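Local coordinates for engineered Protein OR366 (PDB 4RZP) that is of unknown function but is an engineered protein that folds as an alpha solenoid of armadillo- and HEAT-like helical repeats, at residues 51-56 with 89-94; 98-103 with 139-144; 182-187 with 223-228. All coordinates share one frame; numbering follows the deposited sequence.

Contact 1 of 3, residues 51-56 with 89-94; sequences ELLTHD and EKLVEL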
ATOM      1  N   GLU A  51     -10.946   6.730  13.232  1.00 65.43           N
ATOM      2  CA  GLU A  51     -12.393   6.893  13.201  1.00 63.91           C
ATOM      3  C   GLU A  51     -12.865   7.854  12.119  1.00 58.91           C
ATOM      4  O   GLU A  51     -13.974   7.716  11.626  1.00 74.55           O
ATOM      5  CB  GLU A  51     -12.907   7.351  14.558  1.00 69.91           C
ATOM      6  CG  GLU A  51     -13.072   6.186  15.512  1.00 83.59           C
ATOM      7  CD  GLU A  51     -13.767   6.569  16.797  1.00 95.39           C
ATOM      8  OE1 GLU A  51     -14.809   7.257  16.719  1.00100.22           O
ATOM      9  OE2 GLU A  51     -13.272   6.183  17.882  1.00 95.17           O
ATOM     10  N   LEU A  52     -12.033   8.815  11.733  1.00 49.32           N
ATOM     11  CA  LEU A  52     -12.358   9.664  10.589  1.00 50.63           C
ATOM     12  C   LEU A  52     -12.526   8.835   9.316  1.00 53.55           C
ATOM     13  O   LEU A  52     -13.190   9.250   8.381  1.00 48.36           O
ATOM     14  CB  LEU A  52     -11.275  10.725  10.363  1.00 61.57           C
ATOM     15  CG  LEU A  52     -11.071  11.855  11.376  1.00 62.02           C
ATOM     16  CD1 LEU A  52     -10.065  12.827  10.820  1.00 54.10           C
ATOM     17  CD2 LEU A  52     -12.364  12.570  11.721  1.00 62.39           C
ATOM     18  N   LEU A  53     -11.913   7.660   9.273  1.00 62.47           N
ATOM     19  CA  LEU A  53     -11.988   6.841   8.073  1.00 61.42           C
ATOM     20  C   LEU A  53     -13.403   6.301   7.819  1.00 53.71           C
ATOM     21  O   LEU A  53     -13.704   5.855   6.712  1.00 52.42           O
ATOM     22  CB  LEU A  53     -10.989   5.682   8.163  1.00 62.48           C
ATOM     23  CG  LEU A  53      -9.543   6.049   8.508  1.00 53.66           C
ATOM     24  CD1 LEU A  53      -8.665   4.809   8.496  1.00 52.32           C
ATOM     25  CD2 LEU A  53      -8.996   7.092   7.550  1.00 46.12           C
ATOM     26  N   THR A  54     -14.258   6.336   8.840  1.00 50.21           N
ATOM     27  CA  THR A  54     -15.624   5.831   8.712  1.00 56.15           C
ATOM     28  C   THR A  54     -16.671   6.946   8.463  1.00 58.70           C
ATOM     29  O   THR A  54     -17.851   6.650   8.304  1.00 54.77           O
ATOM     30  CB  THR A  54     -16.047   5.024   9.974  1.00 54.37           C
ATOM     31  OG1 THR A  54     -16.450   5.905  11.034  1.00 58.48           O
ATOM     32  CG2 THR A  54     -14.909   4.169  10.459  1.00 56.04           C
ATOM     33  N   HIS A  55     -16.253   8.213   8.441  1.00 55.75           N
ATOM     34  CA  HIS A  55     -17.172   9.280   8.053  1.00 66.24           C
ATOM     35  C   HIS A  55     -17.213   9.296   6.533  1.00 69.78           C
ATOM     36  O   HIS A  55     -16.157   9.254   5.909  1.00 51.93           O
ATOM     37  CB  HIS A  55     -16.751  10.661   8.586  1.00 61.93           C
ATOM     38  CG  HIS A  55     -16.684  10.753  10.082  1.00 72.59           C
ATOM     39  ND1 HIS A  55     -16.235  11.887  10.741  1.00 65.22           N
ATOM     40  CD2 HIS A  55     -16.964   9.849  11.053  1.00 77.02           C
ATOM     41  CE1 HIS A  55     -16.274  11.686  12.042  1.00 64.09           C
ATOM     42  NE2 HIS A  55     -16.709  10.453  12.264  1.00 71.61           N
ATOM     43  N   ASP A  56     -18.413   9.347   5.938  1.00 77.04           N
ATOM     44  CA  ASP A  56     -18.530   9.364   4.467  1.00 66.06           C
ATOM     45  C   ASP A  56     -18.321  10.789   3.953  1.00 54.25           C
ATOM     46  O   ASP A  56     -19.263  11.477   3.549  1.00 49.22           O
ATOM     47  CB  ASP A  56     -19.876   8.795   3.982  1.00 63.95           C
ATOM     48  CG  ASP A  56     -19.737   7.971   2.682  1.00 73.12           C
ATOM     49  OD1 ASP A  56     -18.718   7.249   2.554  1.00 88.23           O
ATOM     50  OD2 ASP A  56     -20.640   8.023   1.806  1.00 58.96           O
ATOM     51  N   GLU A  89      -8.466  -2.703   9.575  1.00 51.72           N
ATOM     52  CA  GLU A  89      -9.888  -2.977   9.365  1.00 57.54           C
ATOM     53  C   GLU A  89     -10.574  -1.872   8.548  1.00 58.70           C
ATOM     54  O   GLU A  89     -11.237  -2.155   7.535  1.00 50.27           O
ATOM     55  CB  GLU A  89     -10.603  -3.175  10.701  1.00 66.42           C
ATOM     56  CG  GLU A  89     -11.405  -4.463  10.734  1.00 86.54           C
ATOM     57  CD  GLU A  89     -11.362  -5.135  12.091  1.00102.37           C
ATOM     58  OE1 GLU A  89     -11.777  -4.483  13.077  1.00112.83           O
ATOM     59  OE2 GLU A  89     -10.886  -6.299  12.171  1.00102.90           O
ATOM     60  N   LYS A  90     -10.407  -0.627   8.989  1.00 59.70           N
ATOM     61  CA  LYS A  90     -11.025   0.493   8.316  1.00 52.71           C
ATOM     62  C   LYS A  90     -10.341   0.782   6.986  1.00 43.57           C
ATOM     63  O   LYS A  90     -10.997   1.139   6.006  1.00 41.74           O
ATOM     64  CB  LYS A  90     -10.990   1.735   9.211  1.00 60.83           C
ATOM     65  CG  LYS A  90     -11.371   1.498  10.670  1.00 57.68           C
ATOM     66  CD  LYS A  90     -12.857   1.221  10.836  1.00 64.64           C
ATOM     67  CE  LYS A  90     -13.205   0.937  12.297  1.00 64.98           C
ATOM     68  NZ  LYS A  90     -14.637   0.575  12.500  1.00 67.60           N
ATOM     69  N   LEU A  91      -9.021   0.645   6.954  1.00 46.29           N
ATOM     70  CA  LEU A  91      -8.278   0.948   5.735  1.00 50.61           C
ATOM     71  C   LEU A  91      -8.719   0.065   4.578  1.00 50.58           C
ATOM     72  O   LEU A  91      -9.046   0.557   3.487  1.00 41.30           O
ATOM     73  CB  LEU A  91      -6.784   0.783   5.956  1.00 55.65           C
ATOM     74  CG  LEU A  91      -6.063   1.910   6.679  1.00 52.65           C
ATOM     75  CD1 LEU A  91      -4.616   1.463   6.893  1.00 59.22           C
ATOM     76  CD2 LEU A  91      -6.157   3.203   5.864  1.00 32.21           C
ATOM     77  N   VAL A  92      -8.734  -1.241   4.818  1.00 56.52           N
ATOM     78  CA  VAL A  92      -9.186  -2.160   3.788  1.00 52.21           C
ATOM     79  C   VAL A  92     -10.633  -1.859   3.404  1.00 50.46           C
ATOM     80  O   VAL A  92     -10.991  -1.922   2.232  1.00 42.92           O
ATOM     81  CB  VAL A  92      -9.068  -3.615   4.221  1.00 48.26           C
ATOM     82  CG1 VAL A  92      -9.544  -4.515   3.097  1.00 42.18           C
ATOM     83  CG2 VAL A  92      -7.634  -3.942   4.576  1.00 48.92           C
ATOM     84  N   GLU A  93     -11.456  -1.515   4.390  1.00 57.96           N
ATOM     85  CA  GLU A  93     -12.814  -1.066   4.113  1.00 52.93           C
ATOM     86  C   GLU A  93     -12.827   0.055   3.061  1.00 48.89           C
ATOM     87  O   GLU A  93     -13.567  -0.052   2.074  1.00 53.07           O
ATOM     88  CB  GLU A  93     -13.495  -0.602   5.397  1.00 59.32           C
ATOM     89  CG  GLU A  93     -14.778   0.187   5.173  1.00 68.29           C
ATOM     90  CD  GLU A  93     -15.838  -0.650   4.496  1.00 77.48           C
ATOM     91  OE1 GLU A  93     -15.881  -1.873   4.756  1.00 84.84           O
ATOM     92  OE2 GLU A  93     -16.642  -0.086   3.730  1.00 78.78           O
ATOM     93  N   LEU A  94     -11.999   1.093   3.243  1.00 41.35           N
ATOM     94  CA  LEU A  94     -11.964   2.238   2.312  1.00 43.78           C
ATOM     95  C   LEU A  94     -11.661   1.864   0.857  1.00 55.52           C
ATOM     96  O   LEU A  94     -11.908   2.668  -0.039  1.00 69.27           O
ATOM     97  CB  LEU A  94     -10.927   3.267   2.749  1.00 43.85           C
ATOM     98  CG  LEU A  94     -11.144   4.075   4.029  1.00 51.16           C
ATOM     99  CD1 LEU A  94      -9.916   4.943   4.330  1.00 37.98           C
ATOM    100  CD2 LEU A  94     -12.372   4.923   3.874  1.00 60.05           C
TER
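L53 has CG anti to its carbonyl carbon (chi1 -51°), and its chi2 is extended. Together these torsions set CD1 against K90 and L91, and CD2 against L94. K90, L91 and L94 also carry CG anti to the carbonyl carbon, beside the backbone N. K90 then bends at chi2 (-71°), and the rest of its chain runs out straight.

L53 is the main residue on its side. Its CD1 lies 3.9 Å from CB of K90 and 4.0 Å from CD2 of L91. The L91 CB points away from 51-56, and only the end of the side chain comes near. The other branch, CD2 of L53, meets CD1 of L94 at 4.0 Å, and these two leucines cross at about a right angle. CD2 of L94 sits against the carbonyl O of L53. That oxygen is held elsewhere, by a hydrogen bond from NE2 of Q61. No hydrogen bond joins 51-56 to 89-94.

This is side-by-side packing of successive armadillo-type repeats. The region of helix 45-52 and the L52-H55 turn packs against helix 87-94. The turn from L52 to H55 is a type I beta turn, with the N of H55 bonded to O of L52 at 3.2 Å. L53 also touches A64 and L68, so it is covered by helix 58-71 as well. An alanine in place of L94 would remove both methyl branches and would probably loosen the packing against L53 CB and CD2.

The exposed margin is made by T54 and K90. The T54 methyl CG2 lies 3.6 Å from CD of K90, so the lysine contributes its aliphatic part here.

Contact 2 of 3, residues 98-103 with 139-144; sequences DDSKVQ and HDDSKV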
ATOM      1  N   ASP A  98     -15.751   3.424  -4.336  1.00 76.12           N
ATOM      2  CA  ASP A  98     -15.106   3.963  -5.534  1.00 72.05           C
ATOM      3  C   ASP A  98     -14.878   5.471  -5.425  1.00 69.86           C
ATOM      4  O   ASP A  98     -15.716   6.307  -5.766  1.00 78.64           O
ATOM      5  CB  ASP A  98     -15.901   3.591  -6.781  1.00 65.06           C
ATOM      6  CG  ASP A  98     -15.549   2.202  -7.271  1.00 78.67           C
ATOM      7  OD1 ASP A  98     -14.370   1.997  -7.658  1.00 73.26           O
ATOM      8  OD2 ASP A  98     -16.430   1.314  -7.226  1.00 86.26           O
ATOM      9  N   ASP A  99     -13.700   5.779  -4.922  1.00 60.90           N
ATOM     10  CA  ASP A  99     -13.289   7.122  -4.614  1.00 63.26           C
ATOM     11  C   ASP A  99     -11.798   7.154  -4.912  1.00 68.16           C
ATOM     12  O   ASP A  99     -10.994   6.633  -4.131  1.00 78.01           O
ATOM     13  CB  ASP A  99     -13.567   7.450  -3.150  1.00 57.53           C
ATOM     14  CG  ASP A  99     -13.602   8.921  -2.884  1.00 57.65           C
ATOM     15  OD1 ASP A  99     -12.804   9.650  -3.506  1.00 63.92           O
ATOM     16  OD2 ASP A  99     -14.378   9.335  -1.997  1.00 62.03           O
ATOM     17  N   SER A 100     -11.436   7.741  -6.043  1.00 61.71           N
ATOM     18  CA  SER A 100     -10.053   7.722  -6.509  1.00 62.47           C
ATOM     19  C   SER A 100      -9.052   8.091  -5.407  1.00 63.06           C
ATOM     20  O   SER A 100      -8.244   7.265  -4.985  1.00 70.64           O
ATOM     21  CB  SER A 100      -9.889   8.670  -7.700  1.00 65.98           C
ATOM     22  OG  SER A 100      -8.613   8.530  -8.293  1.00 60.02           O
ATOM     23  N   LYS A 101      -9.116   9.321  -4.924  1.00 62.33           N
ATOM     24  CA  LYS A 101      -8.112   9.783  -3.980  1.00 60.99           C
ATOM     25  C   LYS A 101      -8.157   9.021  -2.654  1.00 61.44           C
ATOM     26  O   LYS A 101      -7.149   8.956  -1.959  1.00 54.23           O
ATOM     27  CB  LYS A 101      -8.262  11.288  -3.734  1.00 56.68           C
ATOM     28  CG  LYS A 101      -9.607  11.714  -3.164  1.00 61.81           C
ATOM     29  CD  LYS A 101      -9.571  13.191  -2.769  1.00 62.63           C
ATOM     30  CE  LYS A 101     -10.892  13.677  -2.188  1.00 56.05           C
ATOM     31  NZ  LYS A 101     -11.959  13.450  -3.195  1.00 50.89           N
ATOM     32  N   VAL A 102      -9.301   8.437  -2.308  1.00 66.55           N
ATOM     33  CA  VAL A 102      -9.402   7.723  -1.037  1.00 62.70           C
ATOM     34  C   VAL A 102      -8.880   6.308  -1.172  1.00 55.27           C
ATOM     35  O   VAL A 102      -8.122   5.841  -0.322  1.00 61.92           O
ATOM     36  CB  VAL A 102     -10.834   7.700  -0.500  1.00 68.60           C
ATOM     37  CG1 VAL A 102     -11.003   6.613   0.546  1.00 68.35           C
ATOM     38  CG2 VAL A 102     -11.170   9.057   0.100  1.00 66.59           C
ATOM     39  N   GLN A 103      -9.249   5.626  -2.248  1.00 51.34           N
ATOM     40  CA  GLN A 103      -8.619   4.331  -2.523  1.00 53.04           C
ATOM     41  C   GLN A 103      -7.090   4.486  -2.582  1.00 56.22           C
ATOM     42  O   GLN A 103      -6.339   3.661  -2.058  1.00 54.10           O
ATOM     43  CB  GLN A 103      -9.144   3.733  -3.824  1.00 49.52           C
ATOM     44  CG  GLN A 103     -10.607   3.308  -3.743  1.00 50.70           C
ATOM     45  CD  GLN A 103     -11.186   2.999  -5.104  1.00 49.80           C
ATOM     46  OE1 GLN A 103     -10.989   3.762  -6.049  1.00 48.56           O
ATOM     47  NE2 GLN A 103     -11.922   1.892  -5.209  1.00 53.96           N
ATOM     48  N   HIS A 139      -8.991  -1.360 -12.148  1.00 69.49           N
ATOM     49  CA  HIS A 139      -9.629  -0.058 -12.328  1.00 57.34           C
ATOM     50  C   HIS A 139      -8.849   0.738 -13.342  1.00 52.50           C
ATOM     51  O   HIS A 139      -7.649   0.547 -13.486  1.00 53.58           O
ATOM     52  CB  HIS A 139      -9.736   0.713 -11.010  1.00 52.58           C
ATOM     53  CG  HIS A 139     -10.618   0.053 -10.002  1.00 50.65           C
ATOM     54  ND1 HIS A 139     -10.977   0.656  -8.817  1.00 61.87           N
ATOM     55  CD2 HIS A 139     -11.222  -1.161 -10.007  1.00 55.92           C
ATOM     56  CE1 HIS A 139     -11.762  -0.158  -8.131  1.00 71.68           C
ATOM     57  NE2 HIS A 139     -11.923  -1.269  -8.829  1.00 71.22           N
ATOM     58  N   ASP A 140      -9.549   1.618 -14.049  1.00 58.64           N
ATOM     59  CA  ASP A 140      -8.939   2.470 -15.060  1.00 59.47           C
ATOM     60  C   ASP A 140      -8.554   3.756 -14.371  1.00 68.59           C
ATOM     61  O   ASP A 140      -9.206   4.789 -14.509  1.00 70.51           O
ATOM     62  CB  ASP A 140      -9.886   2.704 -16.242  1.00 65.45           C
ATOM     63  CG  ASP A 140     -10.220   1.406 -16.990  1.00 82.65           C
ATOM     64  OD1 ASP A 140      -9.277   0.679 -17.396  1.00 83.88           O
ATOM     65  OD2 ASP A 140     -11.422   1.105 -17.170  1.00 88.21           O
ATOM     66  N   ASP A 141      -7.486   3.643 -13.594  1.00 65.00           N
ATOM     67  CA  ASP A 141      -7.003   4.689 -12.723  1.00 47.59           C
ATOM     68  C   ASP A 141      -5.544   4.406 -12.476  1.00 49.96           C
ATOM     69  O   ASP A 141      -5.200   3.624 -11.566  1.00 47.36           O
ATOM     70  CB  ASP A 141      -7.763   4.714 -11.405  1.00 45.15           C
ATOM     71  CG  ASP A 141      -7.518   5.985 -10.612  1.00 64.57           C
ATOM     72  OD1 ASP A 141      -6.375   6.519 -10.632  1.00 68.88           O
ATOM     73  OD2 ASP A 141      -8.479   6.434  -9.943  1.00 74.04           O
ATOM     74  N   SER A 142      -4.694   5.032 -13.283  1.00 45.98           N
ATOM     75  CA  SER A 142      -3.253   4.840 -13.185  1.00 47.71           C
ATOM     76  C   SER A 142      -2.726   5.019 -11.740  1.00 49.95           C
ATOM     77  O   SER A 142      -1.879   4.264 -11.279  1.00 48.92           O
ATOM     78  CB  SER A 142      -2.560   5.802 -14.141  1.00 50.29           C
ATOM     79  OG  SER A 142      -1.157   5.781 -13.974  1.00 52.73           O
ATOM     80  N   LYS A 143      -3.243   5.999 -11.009  1.00 57.82           N
ATOM     81  CA  LYS A 143      -2.711   6.254  -9.678  1.00 59.20           C
ATOM     82  C   LYS A 143      -3.037   5.097  -8.745  1.00 65.02           C
ATOM     83  O   LYS A 143      -2.163   4.617  -8.018  1.00 65.91           O
ATOM     84  CB  LYS A 143      -3.253   7.566  -9.127  1.00 60.46           C
ATOM     85  CG  LYS A 143      -3.258   8.687 -10.150  1.00 63.09           C
ATOM     86  CD  LYS A 143      -4.083   9.886  -9.694  1.00 61.42           C
ATOM     87  CE  LYS A 143      -4.188  10.889 -10.849  1.00 66.89           C
ATOM     88  NZ  LYS A 143      -4.877  12.183 -10.533  1.00 61.59           N
ATOM     89  N   VAL A 144      -4.286   4.636  -8.785  1.00 59.32           N
ATOM     90  CA  VAL A 144      -4.714   3.524  -7.948  1.00 51.19           C
ATOM     91  C   VAL A 144      -3.962   2.218  -8.243  1.00 50.76           C
ATOM     92  O   VAL A 144      -3.631   1.469  -7.313  1.00 38.36           O
ATOM     93  CB  VAL A 144      -6.213   3.263  -8.111  1.00 56.89           C
ATOM     94  CG1 VAL A 144      -6.653   2.029  -7.309  1.00 68.03           C
ATOM     95  CG2 VAL A 144      -6.992   4.463  -7.661  1.00 48.91           C
TER
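One hydrogen bond links 98-103 to 139-144. OG of S100 donates to OD2 of D141 at 2.7 Å, on the syn lone pair of that oxygen. OG of S100 is anti to its backbone N (chi1 -171°), and CG of D141 is likewise anti to its own N (chi1 -166°). D141 is the N-cap of helix 142-155. Its other oxygen, OD1, accepts weak capping bonds from K143 N at 3.2 Å and V144 N at 3.4 Å. The carboxylate therefore serves two helices, one oxygen for each.

The second group of contacts is polar but without a hydrogen bond across the segments. The H139 ring lies by D98 and Q103. NE2 of Q103 lies at the ring edge, 3.6 Å from CE1 of H139, with amide and ring planes 41° apart. OD1 of D98 approaches CE1 of H139 obliquely, at 3.4 Å. NE2 of Q103 also gives a weak bond to this same OD1 of D98, at 3.5 Å. Its stronger partner is the carbonyl O of L95.

Van der Waals packing comes from V144, whose CG2 lies 4.1 Å from the carbonyl O of S100. V144 and Q103 both touch L136 of helix 129-136, which backs the contact.

Here the starts of helices 100-113 and 142-155 lie side by side in the helical-repeat solenoid. The cap and the bond between the helices share one aspartate, so its negative charge is probably steadied by the helix start and the serine together. The nearby D98 carboxylate would tend to raise the proton affinity of H139.

Contact 3 of 3, residues 182-187 with 223-228; sequences DDSKVQ and HDDSKV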
ATOM      1  N   ASP A 182       0.738   1.779 -20.408  1.00 58.55           N
ATOM      2  CA  ASP A 182       1.714   2.804 -20.790  1.00 66.51           C
ATOM      3  C   ASP A 182       1.930   3.853 -19.696  1.00 68.17           C
ATOM      4  O   ASP A 182       2.080   5.036 -19.992  1.00 71.93           O
ATOM      5  CB  ASP A 182       1.286   3.493 -22.091  1.00 71.44           C
ATOM      6  CG  ASP A 182       1.402   2.580 -23.307  1.00 82.36           C
ATOM      7  OD1 ASP A 182       2.525   2.130 -23.621  1.00 77.22           O
ATOM      8  OD2 ASP A 182       0.364   2.311 -23.952  1.00 94.52           O
ATOM      9  N   ASP A 183       1.926   3.423 -18.437  1.00 66.13           N
ATOM     10  CA  ASP A 183       2.306   4.306 -17.344  1.00 64.56           C
ATOM     11  C   ASP A 183       3.504   3.733 -16.626  1.00 57.18           C
ATOM     12  O   ASP A 183       3.406   2.675 -15.988  1.00 54.08           O
ATOM     13  CB  ASP A 183       1.160   4.520 -16.354  1.00 70.61           C
ATOM     14  CG  ASP A 183       1.528   5.496 -15.256  1.00 83.66           C
ATOM     15  OD1 ASP A 183       2.126   6.545 -15.574  1.00 93.82           O
ATOM     16  OD2 ASP A 183       1.233   5.217 -14.076  1.00 88.08           O
ATOM     17  N   SER A 184       4.623   4.448 -16.747  1.00 57.06           N
ATOM     18  CA  SER A 184       5.918   4.044 -16.203  1.00 56.91           C
ATOM     19  C   SER A 184       5.846   3.459 -14.794  1.00 54.50           C
ATOM     20  O   SER A 184       6.248   2.322 -14.565  1.00 52.92           O
ATOM     21  CB  SER A 184       6.862   5.238 -16.215  1.00 61.79           C
ATOM     22  OG  SER A 184       8.045   4.966 -15.485  1.00 62.14           O
ATOM     23  N   LYS A 185       5.304   4.226 -13.860  1.00 56.61           N
ATOM     24  CA  LYS A 185       5.290   3.808 -12.468  1.00 57.85           C
ATOM     25  C   LYS A 185       4.538   2.500 -12.241  1.00 52.00           C
ATOM     26  O   LYS A 185       4.990   1.643 -11.504  1.00 59.02           O
ATOM     27  CB  LYS A 185       4.695   4.914 -11.601  1.00 60.86           C
ATOM     28  CG  LYS A 185       5.587   6.141 -11.475  1.00 71.81           C
ATOM     29  CD  LYS A 185       6.334   6.207 -10.135  1.00 84.58           C
ATOM     30  CE  LYS A 185       7.272   5.029  -9.935  1.00 93.23           C
ATOM     31  NZ  LYS A 185       8.114   4.989  -8.698  1.00100.74           N
ATOM     32  N   VAL A 186       3.396   2.353 -12.884  1.00 54.90           N
ATOM     33  CA  VAL A 186       2.603   1.140 -12.773  1.00 59.03           C
ATOM     34  C   VAL A 186       3.398  -0.098 -13.152  1.00 62.87           C
ATOM     35  O   VAL A 186       3.446  -1.083 -12.400  1.00 61.36           O
ATOM     36  CB  VAL A 186       1.363   1.227 -13.663  1.00 56.17           C
ATOM     37  CG1 VAL A 186       0.642  -0.111 -13.704  1.00 61.31           C
ATOM     38  CG2 VAL A 186       0.455   2.313 -13.147  1.00 46.20           C
ATOM     39  N   GLN A 187       4.018  -0.032 -14.324  1.00 59.98           N
ATOM     40  CA  GLN A 187       4.875  -1.098 -14.821  1.00 58.14           C
ATOM     41  C   GLN A 187       5.968  -1.423 -13.810  1.00 55.29           C
ATOM     42  O   GLN A 187       6.071  -2.567 -13.373  1.00 62.46           O
ATOM     43  CB  GLN A 187       5.509  -0.695 -16.142  1.00 65.26           C
ATOM     44  CG  GLN A 187       4.528  -0.253 -17.182  1.00 60.06           C
ATOM     45  CD  GLN A 187       5.229   0.235 -18.405  1.00 54.03           C
ATOM     46  OE1 GLN A 187       6.062   1.132 -18.333  1.00 55.82           O
ATOM     47  NE2 GLN A 187       4.935  -0.375 -19.533  1.00 58.98           N
ATOM     48  N   HIS A 223      12.071  -1.045 -23.421  1.00 90.26           N
ATOM     49  CA  HIS A 223      11.511   0.294 -23.236  1.00 89.23           C
ATOM     50  C   HIS A 223      12.599   1.241 -22.785  1.00 82.13           C
ATOM     51  O   HIS A 223      13.611   0.806 -22.241  1.00 78.45           O
ATOM     52  CB  HIS A 223      10.369   0.296 -22.216  1.00 93.76           C
ATOM     53  CG  HIS A 223       9.103  -0.327 -22.719  1.00 92.58           C
ATOM     54  ND1 HIS A 223       8.009  -0.538 -21.911  1.00 95.54           N
ATOM     55  CD2 HIS A 223       8.763  -0.785 -23.947  1.00 89.74           C
ATOM     56  CE1 HIS A 223       7.050  -1.114 -22.615  1.00 99.14           C
ATOM     57  NE2 HIS A 223       7.482  -1.274 -23.855  1.00 94.18           N
ATOM     58  N   ASP A 224      12.389   2.538 -23.006  1.00 87.43           N
ATOM     59  CA  ASP A 224      13.398   3.534 -22.637  1.00 91.15           C
ATOM     60  C   ASP A 224      13.090   4.213 -21.295  1.00 90.86           C
ATOM     61  O   ASP A 224      12.718   5.389 -21.238  1.00 91.72           O
ATOM     62  CB  ASP A 224      13.556   4.588 -23.739  1.00 91.34           C
ATOM     63  CG  ASP A 224      14.685   5.560 -23.446  1.00 97.69           C
ATOM     64  OD1 ASP A 224      15.701   5.123 -22.862  1.00 95.00           O
ATOM     65  OD2 ASP A 224      14.561   6.752 -23.797  1.00104.75           O
ATOM     66  N   ASP A 225      13.254   3.447 -20.221  1.00 88.21           N
ATOM     67  CA  ASP A 225      13.089   3.945 -18.862  1.00 87.26           C
ATOM     68  C   ASP A 225      13.857   3.061 -17.892  1.00 86.63           C
ATOM     69  O   ASP A 225      13.345   2.027 -17.446  1.00 89.86           O
ATOM     70  CB  ASP A 225      11.614   3.997 -18.460  1.00 94.15           C
ATOM     71  CG  ASP A 225      11.398   4.734 -17.153  1.00104.74           C
ATOM     72  OD1 ASP A 225      11.953   5.844 -16.993  1.00110.56           O
ATOM     73  OD2 ASP A 225      10.679   4.205 -16.283  1.00106.00           O
ATOM     74  N   SER A 226      15.086   3.480 -17.592  1.00 77.95           N
ATOM     75  CA  SER A 226      15.984   2.784 -16.676  1.00 74.13           C
ATOM     76  C   SER A 226      15.274   2.036 -15.553  1.00 73.09           C
ATOM     77  O   SER A 226      15.313   0.801 -15.496  1.00 78.60           O
ATOM     78  CB  SER A 226      16.974   3.779 -16.074  1.00 81.09           C
ATOM     79  OG  SER A 226      17.509   3.274 -14.865  1.00 88.68           O
ATOM     80  N   LYS A 227      14.613   2.788 -14.682  1.00 65.89           N
ATOM     81  CA  LYS A 227      13.923   2.207 -13.548  1.00 68.65           C
ATOM     82  C   LYS A 227      13.029   0.988 -13.898  1.00 65.32           C
ATOM     83  O   LYS A 227      12.978   0.010 -13.141  1.00 61.81           O
ATOM     84  CB  LYS A 227      13.087   3.266 -12.847  1.00 70.36           C
ATOM     85  CG  LYS A 227      13.546   4.716 -12.802  1.00 78.94           C
ATOM     86  CD  LYS A 227      12.455   5.607 -12.076  1.00 95.14           C
ATOM     87  CE  LYS A 227      12.848   7.018 -11.613  1.00 97.53           C
ATOM     88  NZ  LYS A 227      13.368   6.952 -10.198  1.00 99.06           N
ATOM     89  N   VAL A 228      12.356   1.028 -15.043  1.00 66.43           N
ATOM     90  CA  VAL A 228      11.492  -0.081 -15.443  1.00 72.62           C
ATOM     91  C   VAL A 228      12.317  -1.283 -15.857  1.00 70.74           C
ATOM     92  O   VAL A 228      12.037  -2.430 -15.467  1.00 59.35           O
ATOM     93  CB  VAL A 228      10.576   0.321 -16.606  1.00 77.12           C
ATOM     94  CG1 VAL A 228       9.927  -0.908 -17.254  1.00 77.69           C
ATOM     95  CG2 VAL A 228       9.521   1.315 -16.138  1.00 70.94           C
TER
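The H223 imidazole has the Q187 amide at its edge. NE2 of Q187 lies near the ring plane, 3.8 Å from CE1 of H223. The two planes are 25° apart, although the side chains cross at about a right angle. Q187 is extended beyond CG, which carries the amide across to the ring. Its NE2 also gives a weak hydrogen bond to the carbonyl O of L179.

The D225 carboxylate is met from above its plane. OG of S184 donates to OD2 of D225 at 2.9 Å, 49° out of that plane. OG of S184 (chi1 170°) and CG of D225 are each anti to the backbone N of their own residue.

V228 packs alongside S184. Its CG2 is 3.8 Å from the carbonyl O of S184 and 4.1 Å from OE1 of Q187. V228 and Q187 both touch L220 of helix 213-220.

The N-terminal regions of helices 184-197 and 226-240 thus lie side by side, as in stacked repeats of an armadillo or HEAT-type alpha solenoid.

From the N terminus, contact 1 comes first and closes a loop of 32 residues, most of them helical. Contacts 2 and 3 each close a loop of 35 residues. The three are in series, so none nests in or crosses another. Contact 1 joins the helix 45-52 region and its turn to helix 87-94. Contact 2 pairs the starts of helices 100-113 and 142-155, and contact 3 the N-terminal regions of helices 184-197 and 226-240. Contact 1 touches contact 2 where L94 packs on V102. Contact 2 touches contact 3 through S142 and V186. Contacts 1 and 3 lie about 32 Å apart between centres, on opposite sides of the chain's centre.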